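Local coordinates for protein isomerase/lactonizing enzyme (Agrobacterium tumefaciens, PDB 1RVK) that is of unknown function but belongs to the enolase superfamily and binds magnesium, so it probably catalyses abstraction of a proton next to a carboxylate group, at residues 202-208 with 228-234; 213-217 with 241-246; 252-258 with 275-280. Residues are numbered along the deposited sequence.

Contact 1 (202-208 with 228-234); sequences RLMIDAF and FDWIEEP. With MG (magnesium ion), chain B.
Two parallel strands of a TIM-type barrel, 202-206 and 230-232, meet as the ends of a right-handed beta-alpha-beta unit. Their axes approach to 4.8 Å and cross at -19°. Ile205 pairs with Ile231. Asp229 N donates to Leu203 O (2.7 Å), Glu232 N to Ile205 O (2.8 Å), and Ile205 N weakly to Trp230 O (3.3 Å). Selenomethionine Met204 (chi1 m, chi2 97°, chi3 p) lays CE over the six-membered ring of Trp230 (chi1 p), 3.4 Å from its centroid, a CH-pi contact. SE, 4.7 Å from that centroid, makes a Met-aromatic contact. Phe228 takes Leu203 CB over its ring face, 3.6 Å from the centroid. Asp229 closes the N-terminal end: its OD2 salt-bridges Arg202 NH1 at 2.7 Å. At the C-terminal end Asp206 and Glu232, both chi1 t, bind the magnesium ion; Glu258 and three waters fill its other positions. Glu232 OE1 accepts from Trp230 NE1 and pairs with Lys169. Magnesium lies 2.1 Å from Asp206 OD1 and 2.2 Å from Glu232 OE2.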
loop_
_atom_site.group_PDB
_atom_site.type_symbol
_atom_site.label_atom_id
_atom_site.label_comp_id
_atom_site.label_asym_id
_atom_site.label_seq_id
_atom_site.Cartn_x
_atom_site.Cartn_y
_atom_site.Cartn_z
ATOM N N ARG A 202 12.626 13.289 -8.143
ATOM C CA ARG A 202 12.313 13.298 -6.717
ATOM C C ARG A 202 12.699 11.960 -6.090
ATOM O O ARG A 202 12.395 10.896 -6.632
ATOM C CB ARG A 202 10.826 13.611 -6.504
ATOM C CG ARG A 202 10.489 15.080 -6.770
ATOM C CD ARG A 202 8.988 15.348 -6.746
ATOM N NE ARG A 202 8.685 16.759 -6.980
ATOM C CZ ARG A 202 8.764 17.706 -6.049
ATOM N NH1 ARG A 202 9.135 17.397 -4.814
ATOM N NH2 ARG A 202 8.472 18.964 -6.353
ATOM N N LEU A 203 13.378 12.026 -4.947
ATOM C CA LEU A 203 13.853 10.824 -4.266
ATOM C C LEU A 203 13.402 10.712 -2.823
ATOM O O LEU A 203 13.335 11.706 -2.098
ATOM C CB LEU A 203 15.383 10.775 -4.302
ATOM C CG LEU A 203 16.030 10.733 -5.687
ATOM C CD1 LEU A 203 17.554 10.727 -5.555
ATOM C CD2 LEU A 203 15.557 9.491 -6.412
HETATM N N MSE A 204 13.109 9.484 -2.406
HETATM C CA MSE A 204 12.683 9.231 -1.044
HETATM C C MSE A 204 13.272 7.932 -0.526
HETATM O O MSE A 204 13.714 7.083 -1.305
HETATM C CB MSE A 204 11.160 9.220 -0.975
HETATM C CG MSE A 204 10.588 10.582 -1.344
HETATM SE SE MSE A 204 10.035 10.648 -3.178
HETATM C CE MSE A 204 8.474 9.702 -2.671
ATOM N N ILE A 205 13.294 7.786 0.793
ATOM C CA ILE A 205 13.864 6.597 1.410
ATOM C C ILE A 205 12.998 6.055 2.532
ATOM O O ILE A 205 12.524 6.802 3.387
ATOM C CB ILE A 205 15.291 6.893 1.968
ATOM C CG1 ILE A 205 15.812 5.700 2.772
ATOM C CG2 ILE A 205 15.267 8.140 2.837
ATOM C CD1 ILE A 205 16.195 4.513 1.938
ATOM N N ASP A 206 12.795 4.742 2.497
ATOM C CA ASP A 206 12.019 4.020 3.497
ATOM C C ASP A 206 13.007 2.965 3.989
ATOM O O ASP A 206 13.074 1.859 3.457
ATOM C CB ASP A 206 10.804 3.374 2.830
ATOM C CG ASP A 206 9.856 2.727 3.819
ATOM O OD1 ASP A 206 8.831 2.206 3.361
ATOM O OD2 ASP A 206 10.122 2.725 5.036
ATOM N N ALA A 207 13.794 3.333 4.993
ATOM C CA ALA A 207 14.818 2.445 5.532
ATOM C C ALA A 207 14.322 1.523 6.634
ATOM O O ALA A 207 13.139 1.507 6.956
ATOM C CB ALA A 207 15.990 3.276 6.041
ATOM N N PHE A 208 15.245 0.741 7.189
ATOM C CA PHE A 208 14.959 -0.185 8.288
ATOM C C PHE A 208 13.967 0.490 9.249
ATOM O O PHE A 208 14.244 1.554 9.795
ATOM C CB PHE A 208 16.282 -0.519 8.982
ATOM C CG PHE A 208 16.144 -1.390 10.188
ATOM C CD1 PHE A 208 16.427 -0.882 11.454
ATOM C CD2 PHE A 208 15.778 -2.727 10.066
ATOM C CE1 PHE A 208 16.352 -1.699 12.581
ATOM C CE2 PHE A 208 15.698 -3.549 11.188
ATOM C CZ PHE A 208 15.986 -3.034 12.445
ATOM N N PHE A 228 16.700 14.792 -0.588
ATOM C CA PHE A 228 15.582 13.854 -0.649
ATOM C C PHE A 228 14.283 14.518 -0.198
ATOM O O PHE A 228 14.295 15.393 0.670
ATOM C CB PHE A 228 15.860 12.621 0.223
ATOM C CG PHE A 228 16.570 11.507 -0.499
ATOM C CD1 PHE A 228 16.093 10.200 -0.417
ATOM C CD2 PHE A 228 17.703 11.759 -1.267
ATOM C CE1 PHE A 228 16.734 9.154 -1.095
ATOM C CE2 PHE A 228 18.353 10.721 -1.949
ATOM C CZ PHE A 228 17.866 9.417 -1.863
ATOM N N ASP A 229 13.170 14.087 -0.791
ATOM C CA ASP A 229 11.844 14.625 -0.495
ATOM C C ASP A 229 11.305 14.222 0.869
ATOM O O ASP A 229 10.608 15.000 1.516
ATOM C CB ASP A 229 10.847 14.188 -1.569
ATOM C CG ASP A 229 10.870 15.085 -2.787
ATOM O OD1 ASP A 229 11.894 15.763 -3.017
ATOM O OD2 ASP A 229 9.858 15.100 -3.521
ATOM N N TRP A 230 11.594 13.001 1.297
ATOM C CA TRP A 230 11.129 12.567 2.605
ATOM C C TRP A 230 11.834 11.323 3.113
ATOM O O TRP A 230 12.452 10.581 2.348
ATOM C CB TRP A 230 9.596 12.351 2.607
ATOM C CG TRP A 230 9.052 11.049 2.012
ATOM C CD1 TRP A 230 9.441 9.770 2.315
ATOM C CD2 TRP A 230 7.940 10.918 1.109
ATOM N NE1 TRP A 230 8.642 8.858 1.664
ATOM C CE2 TRP A 230 7.712 9.535 0.918
ATOM C CE3 TRP A 230 7.111 11.837 0.448
ATOM C CZ2 TRP A 230 6.690 9.049 0.092
ATOM C CZ3 TRP A 230 6.092 11.352 -0.375
ATOM C CH2 TRP A 230 5.894 9.970 -0.544
ATOM N N ILE A 231 11.763 11.135 4.423
ATOM C CA ILE A 231 12.343 9.974 5.074
ATOM C C ILE A 231 11.108 9.280 5.634
ATOM O O ILE A 231 10.260 9.915 6.264
ATOM C CB ILE A 231 13.343 10.383 6.193
ATOM C CG1 ILE A 231 13.927 9.128 6.847
ATOM C CG2 ILE A 231 12.669 11.294 7.205
ATOM C CD1 ILE A 231 15.007 9.418 7.874
ATOM N N GLU A 232 10.995 7.985 5.373
ATOM C CA GLU A 232 9.827 7.219 5.783
ATOM C C GLU A 232 10.084 6.110 6.802
ATOM O O GLU A 232 10.956 5.268 6.612
ATOM C CB GLU A 232 9.193 6.625 4.524
ATOM C CG GLU A 232 7.892 5.860 4.717
ATOM C CD GLU A 232 7.343 5.383 3.391
ATOM O OE1 GLU A 232 7.534 6.085 2.376
ATOM O OE2 GLU A 232 6.714 4.317 3.354
ATOM N N GLU A 233 9.300 6.130 7.878
ATOM C CA GLU A 233 9.356 5.128 8.946
ATOM C C GLU A 233 10.756 4.615 9.288
ATOM O O GLU A 233 11.046 3.431 9.145
ATOM C CB GLU A 233 8.441 3.949 8.568
ATOM C CG GLU A 233 8.170 2.954 9.691
ATOM C CD GLU A 233 7.069 1.949 9.353
ATOM O OE1 GLU A 233 6.719 1.144 10.242
ATOM O OE2 GLU A 233 6.556 1.956 8.209
ATOM N N PRO A 234 11.643 5.501 9.764
ATOM C CA PRO A 234 12.986 5.017 10.099
ATOM C C PRO A 234 13.080 4.476 11.525
ATOM O O PRO A 234 14.108 3.926 11.916
ATOM C CB PRO A 234 13.848 6.255 9.894
ATOM C CG PRO A 234 12.947 7.342 10.398
ATOM C CD PRO A 234 11.589 6.974 9.799
HETATM MG MG MG B . 6.781 2.200 3.822
HETATM O O HOH W 1 14.023 14.781 -4.121
HETATM O O HOH W 2 13.590 5.872 6.319
HETATM O O HOH W 3 7.448 2.438 5.940
HETATM O O HOH W 4 6.559 -0.061 4.094
HETATM O O HOH W 5 6.536 1.775 1.582
#

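Contact 2 (213-217 with 241-246); sequences RTDAL and SSYKWL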
loop_
_atom_site.group_PDB
_atom_site.type_symbol
_atom_site.label_atom_id
_atom_site.label_comp_id
_atom_site.label_asym_id
_atom_site.label_seq_id
_atom_site.Cartn_x
_atom_site.Cartn_y
_atom_site.Cartn_z
ATOM N N ARG A 213 16.883 6.152 17.883
ATOM C CA ARG A 213 16.813 7.580 17.606
ATOM C C ARG A 213 18.155 8.071 17.058
ATOM O O ARG A 213 18.192 8.807 16.077
ATOM C CB ARG A 213 16.471 8.376 18.871
ATOM C CG ARG A 213 15.029 8.244 19.354
ATOM C CD ARG A 213 14.747 9.264 20.445
ATOM N NE ARG A 213 13.413 9.133 21.025
ATOM C CZ ARG A 213 12.875 10.028 21.846
ATOM N NH1 ARG A 213 13.559 11.115 22.174
ATOM N NH2 ARG A 213 11.660 9.834 22.348
ATOM N N THR A 214 19.253 7.655 17.685
ATOM C CA THR A 214 20.577 8.089 17.244
ATOM C C THR A 214 20.899 7.674 15.808
ATOM O O THR A 214 21.473 8.460 15.053
ATOM C CB THR A 214 21.701 7.576 18.187
ATOM O OG1 THR A 214 21.593 6.158 18.354
ATOM C CG2 THR A 214 21.602 8.260 19.546
ATOM N N ASP A 215 20.529 6.456 15.422
ATOM C CA ASP A 215 20.791 6.001 14.055
ATOM C C ASP A 215 19.899 6.726 13.044
ATOM O O ASP A 215 20.350 7.088 11.959
ATOM C CB ASP A 215 20.590 4.482 13.926
ATOM C CG ASP A 215 21.800 3.682 14.405
ATOM O OD1 ASP A 215 22.914 4.248 14.469
ATOM O OD2 ASP A 215 21.639 2.478 14.701
ATOM N N ALA A 216 18.637 6.940 13.396
ATOM C CA ALA A 216 17.721 7.634 12.500
ATOM C C ALA A 216 18.169 9.078 12.278
ATOM O O ALA A 216 18.009 9.619 11.184
ATOM C CB ALA A 216 16.301 7.607 13.068
ATOM N N LEU A 217 18.723 9.704 13.316
ATOM C CA LEU A 217 19.198 11.081 13.201
ATOM C C LEU A 217 20.388 11.124 12.238
ATOM O O LEU A 217 20.499 12.027 11.409
ATOM C CB LEU A 217 19.625 11.619 14.574
ATOM C CG LEU A 217 20.202 13.042 14.591
ATOM C CD1 LEU A 217 19.116 14.035 14.199
ATOM C CD2 LEU A 217 20.744 13.376 15.976
ATOM N N SER A 241 6.516 9.664 20.416
ATOM C CA SER A 241 7.480 10.628 20.936
ATOM C C SER A 241 8.790 10.661 20.167
ATOM O O SER A 241 9.398 11.718 20.024
ATOM C CB SER A 241 7.759 10.361 22.420
ATOM O OG SER A 241 6.711 10.871 23.227
ATOM N N SER A 242 9.236 9.506 19.685
ATOM C CA SER A 242 10.477 9.448 18.928
ATOM C C SER A 242 10.329 10.220 17.622
ATOM O O SER A 242 11.280 10.842 17.150
ATOM C CB SER A 242 10.856 7.998 18.638
ATOM O OG SER A 242 11.251 7.335 19.827
ATOM N N TYR A 243 9.134 10.185 17.042
ATOM C CA TYR A 243 8.897 10.897 15.794
ATOM C C TYR A 243 8.777 12.400 16.009
ATOM O O TYR A 243 9.186 13.189 15.155
ATOM C CB TYR A 243 7.658 10.342 15.091
ATOM C CG TYR A 243 7.980 9.106 14.293
ATOM C CD1 TYR A 243 8.160 7.869 14.918
ATOM C CD2 TYR A 243 8.195 9.187 12.917
ATOM C CE1 TYR A 243 8.552 6.744 14.187
ATOM C CE2 TYR A 243 8.588 8.073 12.181
ATOM C CZ TYR A 243 8.766 6.859 12.821
ATOM O OH TYR A 243 9.169 5.765 12.091
ATOM N N LYS A 244 8.219 12.802 17.147
ATOM C CA LYS A 244 8.115 14.225 17.452
ATOM C C LYS A 244 9.547 14.758 17.560
ATOM O O LYS A 244 9.882 15.820 17.022
ATOM C CB LYS A 244 7.377 14.432 18.778
ATOM C CG LYS A 244 5.939 13.940 18.761
ATOM C CD LYS A 244 5.328 13.884 20.159
ATOM C CE LYS A 244 5.167 15.267 20.775
ATOM N NZ LYS A 244 4.531 15.191 22.127
ATOM N N TRP A 245 10.395 13.994 18.244
ATOM C CA TRP A 245 11.793 14.364 18.442
ATOM C C TRP A 245 12.555 14.397 17.119
ATOM O O TRP A 245 13.249 15.368 16.815
ATOM C CB TRP A 245 12.474 13.361 19.383
ATOM C CG TRP A 245 13.958 13.577 19.550
ATOM C CD1 TRP A 245 14.573 14.451 20.406
ATOM C CD2 TRP A 245 15.005 12.936 18.812
ATOM N NE1 TRP A 245 15.940 14.391 20.243
ATOM C CE2 TRP A 245 16.231 13.470 19.271
ATOM C CE3 TRP A 245 15.026 11.959 17.807
ATOM C CZ2 TRP A 245 17.467 13.062 18.756
ATOM C CZ3 TRP A 245 16.258 11.552 17.294
ATOM C CH2 TRP A 245 17.458 12.104 17.770
ATOM N N LEU A 246 12.420 13.331 16.335
ATOM C CA LEU A 246 13.129 13.238 15.065
ATOM C C LEU A 246 12.731 14.357 14.107
ATOM O O LEU A 246 13.588 14.952 13.458
ATOM C CB LEU A 246 12.880 11.867 14.429
ATOM C CG LEU A 246 13.702 11.441 13.210
ATOM C CD1 LEU A 246 13.247 12.234 12.017
ATOM C CD2 LEU A 246 15.197 11.625 13.475
#
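Arg213 and Trp245 make up most of this contact between the starts of two helices, 213-224 and 240-249. The short segments run at 35° to each other, with axes 10.8 Å apart. At this spacing the gap is bridged by long side chains. Arg213 takes chi1 m and then t for chi2 and chi3, so its chain is extended and reaches across to the other helix. Its NE donates to Ser242 OG at 3.1 Å. Ser242 has chi1 m, and its OG is also hydrogen-bonded to Ser239. Trp245 points back the other way. With chi1 t and chi2 84°, its indole lies alongside the arginine chain. Arg213 CD sits over the six-membered ring, 4.2 Å from its centroid, in a CH-pi contact, and Arg213 CB is 3.6 Å from Trp245 CZ3. One turn further along, Leu217 (chi1 t, chi2 p) brings CB to 3.9 Å from Trp245 CH2. Deeper in, Leu246 (chi1 t, chi2 m) extends CD2 to 4.2 Å from Ala216 CB. The small alanine leaves room for that methyl. Met235, in a loop, touches both Ala216 and Leu246. The contact thus grades from a polar, exposed end at Arg213 to a buried apolar end at Leu246. It is packing between successive outer helices of a beta/alpha barrel, typical of the enolase C-terminal domain, away from the metal site.

Contact 3 (252-258 with 275-280); sequences IPVVGPE and ACDILR. With MG (magnesium ion), chain B.
Parallel strands 254-256 and 278-280 of the enolase-type beta/alpha barrel lie side by side, axes 4.4 Å apart and crossing at -26°. Val255 pairs with Ile278. Val254 O accepts from Asp277 N (2.9 Å) and Ile278 N (3.2 Å), and Gly256 N donates to Ile278 O (3.0 Å). Asp277, chi1 m, turns OD2 to Val254 N (2.9 Å). Ile278, chi1 m and chi2 t, pushes CD1 between two bumps: Val255 CG2 at 3.3 Å and Pro253 CB at 4.0 Å. Gly256 O makes a CA-H...O contact with Leu279 CA at 3.3 Å. A cis peptide precedes Pro257, whose CD meets Leu279 CD1 at 4.0 Å. Arg280, extended through chi3, forms a salt bridge from NE to Glu258 OE1 (3.0 Å); its NH1 also pairs with Glu329. That same OE1 binds magnesium at 2.1 Å. Strand 230-232 flanks 254-256, and strand 306-308 flanks 278-281. Helix 240-249 packs on Val254, and helix 263-272 on Pro257 and Cys276.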
loop_
_atom_site.group_PDB
_atom_site.type_symbol
_atom_site.label_atom_id
_atom_site.label_comp_id
_atom_site.label_asym_id
_atom_site.label_seq_id
_atom_site.Cartn_x
_atom_site.Cartn_y
_atom_site.Cartn_z
ATOM N N ILE A 252 14.755 17.432 6.608
ATOM C CA ILE A 252 14.003 16.642 5.635
ATOM C C ILE A 252 12.642 16.240 6.200
ATOM O O ILE A 252 12.525 15.868 7.371
ATOM C CB ILE A 252 14.787 15.362 5.214
ATOM C CG1 ILE A 252 14.003 14.595 4.145
ATOM C CG2 ILE A 252 15.033 14.464 6.424
ATOM C CD1 ILE A 252 14.773 13.429 3.525
ATOM N N PRO A 253 11.588 16.330 5.377
ATOM C CA PRO A 253 10.248 15.962 5.841
ATOM C C PRO A 253 10.150 14.500 6.274
ATOM O O PRO A 253 10.720 13.606 5.641
ATOM C CB PRO A 253 9.371 16.254 4.627
ATOM C CG PRO A 253 10.080 17.420 3.983
ATOM C CD PRO A 253 11.525 16.976 4.053
ATOM N N VAL A 254 9.428 14.278 7.368
ATOM C CA VAL A 254 9.198 12.941 7.892
ATOM C C VAL A 254 7.758 12.597 7.532
ATOM O O VAL A 254 6.848 13.379 7.805
ATOM C CB VAL A 254 9.352 12.906 9.430
ATOM C CG1 VAL A 254 8.901 11.557 9.975
ATOM C CG2 VAL A 254 10.797 13.166 9.807
ATOM N N VAL A 255 7.551 11.440 6.910
ATOM C CA VAL A 255 6.206 11.017 6.524
ATOM C C VAL A 255 5.803 9.801 7.344
ATOM O O VAL A 255 6.599 8.886 7.534
ATOM C CB VAL A 255 6.135 10.650 5.025
ATOM C CG1 VAL A 255 4.706 10.284 4.639
ATOM C CG2 VAL A 255 6.618 11.811 4.192
ATOM N N GLY A 256 4.571 9.806 7.839
ATOM C CA GLY A 256 4.091 8.696 8.638
ATOM C C GLY A 256 2.751 9.013 9.274
ATOM O O GLY A 256 2.231 10.109 9.092
ATOM N N PRO A 257 2.152 8.065 10.010
ATOM C CA PRO A 257 2.669 6.720 10.254
ATOM C C PRO A 257 2.097 5.743 9.233
ATOM O O PRO A 257 0.933 5.852 8.854
ATOM C CB PRO A 257 2.177 6.429 11.661
ATOM C CG PRO A 257 0.802 7.042 11.642
ATOM C CD PRO A 257 0.983 8.345 10.868
ATOM N N GLU A 258 2.907 4.792 8.780
ATOM C CA GLU A 258 2.400 3.828 7.815
ATOM C C GLU A 258 1.790 2.593 8.459
ATOM O O GLU A 258 0.644 2.244 8.172
ATOM C CB GLU A 258 3.498 3.363 6.859
ATOM C CG GLU A 258 2.960 2.393 5.814
ATOM C CD GLU A 258 4.042 1.772 4.973
ATOM O OE1 GLU A 258 4.769 2.528 4.306
ATOM O OE2 GLU A 258 4.160 0.532 4.974
ATOM N N ALA A 275 4.094 14.894 15.063
ATOM C CA ALA A 275 5.022 13.778 14.905
ATOM C C ALA A 275 5.497 13.560 13.473
ATOM O O ALA A 275 6.411 12.770 13.235
ATOM C CB ALA A 275 4.386 12.500 15.433
ATOM N N CYS A 276 4.875 14.247 12.522
ATOM C CA CYS A 276 5.263 14.111 11.124
ATOM C C CYS A 276 4.977 15.401 10.362
ATOM O O CYS A 276 4.215 16.249 10.831
ATOM C CB CYS A 276 4.499 12.959 10.473
ATOM S SG CYS A 276 2.708 13.159 10.507
ATOM N N ASP A 277 5.595 15.536 9.191
ATOM C CA ASP A 277 5.417 16.709 8.337
ATOM C C ASP A 277 4.448 16.377 7.205
ATOM O O ASP A 277 3.824 17.265 6.624
ATOM C CB ASP A 277 6.762 17.127 7.745
ATOM C CG ASP A 277 7.807 17.380 8.814
ATOM O OD1 ASP A 277 7.655 18.364 9.571
ATOM O OD2 ASP A 277 8.767 16.586 8.905
ATOM N N ILE A 278 4.350 15.089 6.895
ATOM C CA ILE A 278 3.458 14.581 5.853
ATOM C C ILE A 278 2.799 13.356 6.477
ATOM O O ILE A 278 3.482 12.522 7.072
ATOM C CB ILE A 278 4.246 14.124 4.603
ATOM C CG1 ILE A 278 5.078 15.280 4.042
ATOM C CG2 ILE A 278 3.285 13.600 3.545
ATOM C CD1 ILE A 278 6.070 14.849 2.971
ATOM N N LEU A 279 1.480 13.246 6.355
ATOM C CA LEU A 279 0.775 12.109 6.932
ATOM C C LEU A 279 0.837 10.915 5.985
ATOM O O LEU A 279 1.158 11.059 4.803
ATOM C CB LEU A 279 -0.688 12.481 7.195
ATOM C CG LEU A 279 -1.482 11.593 8.159
ATOM C CD1 LEU A 279 -0.866 11.681 9.556
ATOM C CD2 LEU A 279 -2.949 12.040 8.187
ATOM N N ARG A 280 0.549 9.730 6.507
ATOM C CA ARG A 280 0.546 8.537 5.671
ATOM C C ARG A 280 -0.653 7.683 6.046
ATOM O O ARG A 280 -1.087 7.665 7.199
ATOM C CB ARG A 280 1.836 7.733 5.848
ATOM C CG ARG A 280 2.023 6.601 4.821
ATOM C CD ARG A 280 3.515 6.335 4.628
ATOM N NE ARG A 280 3.866 5.270 3.688
ATOM C CZ ARG A 280 3.672 5.304 2.370
ATOM N NH1 ARG A 280 4.060 4.277 1.620
ATOM N NH2 ARG A 280 3.075 6.341 1.796
HETATM MG MG MG B . 6.781 2.200 3.822
HETATM O O HOH W 6 11.269 16.851 9.564
HETATM O O HOH W 4 6.559 -0.061 4.094
HETATM O O HOH W 3 7.448 2.438 5.940
HETATM O O HOH W 5 6.536 1.775 1.582
#

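Overall arrangement
All three contacts lie in the same part of the barrel, from strand 202-206 to strand 278-281. Contacts 1 and 3 share a sheet: strands 230-232 and 254-256 are neighbours, with Ile231 N 2.9 Å from Pro253 O, a probable hydrogen bond. Their centres are about 10 Å apart. Both supply the magnesium site, Asp206 and Glu232 from contact 1 and Glu258 from contact 3. Glu232 OE2 and Glu258 OE1 are 2.8 Å apart and share the ion. Contact 2 lies outside this sheet, its centre about 14 Å from that of contact 1 and 12 Å from that of contact 3. Its Leu246 CD1 packs 3.4 Å from Val254 CG2, and its Ala216 CB lies 4.2 Å from Pro234 CB.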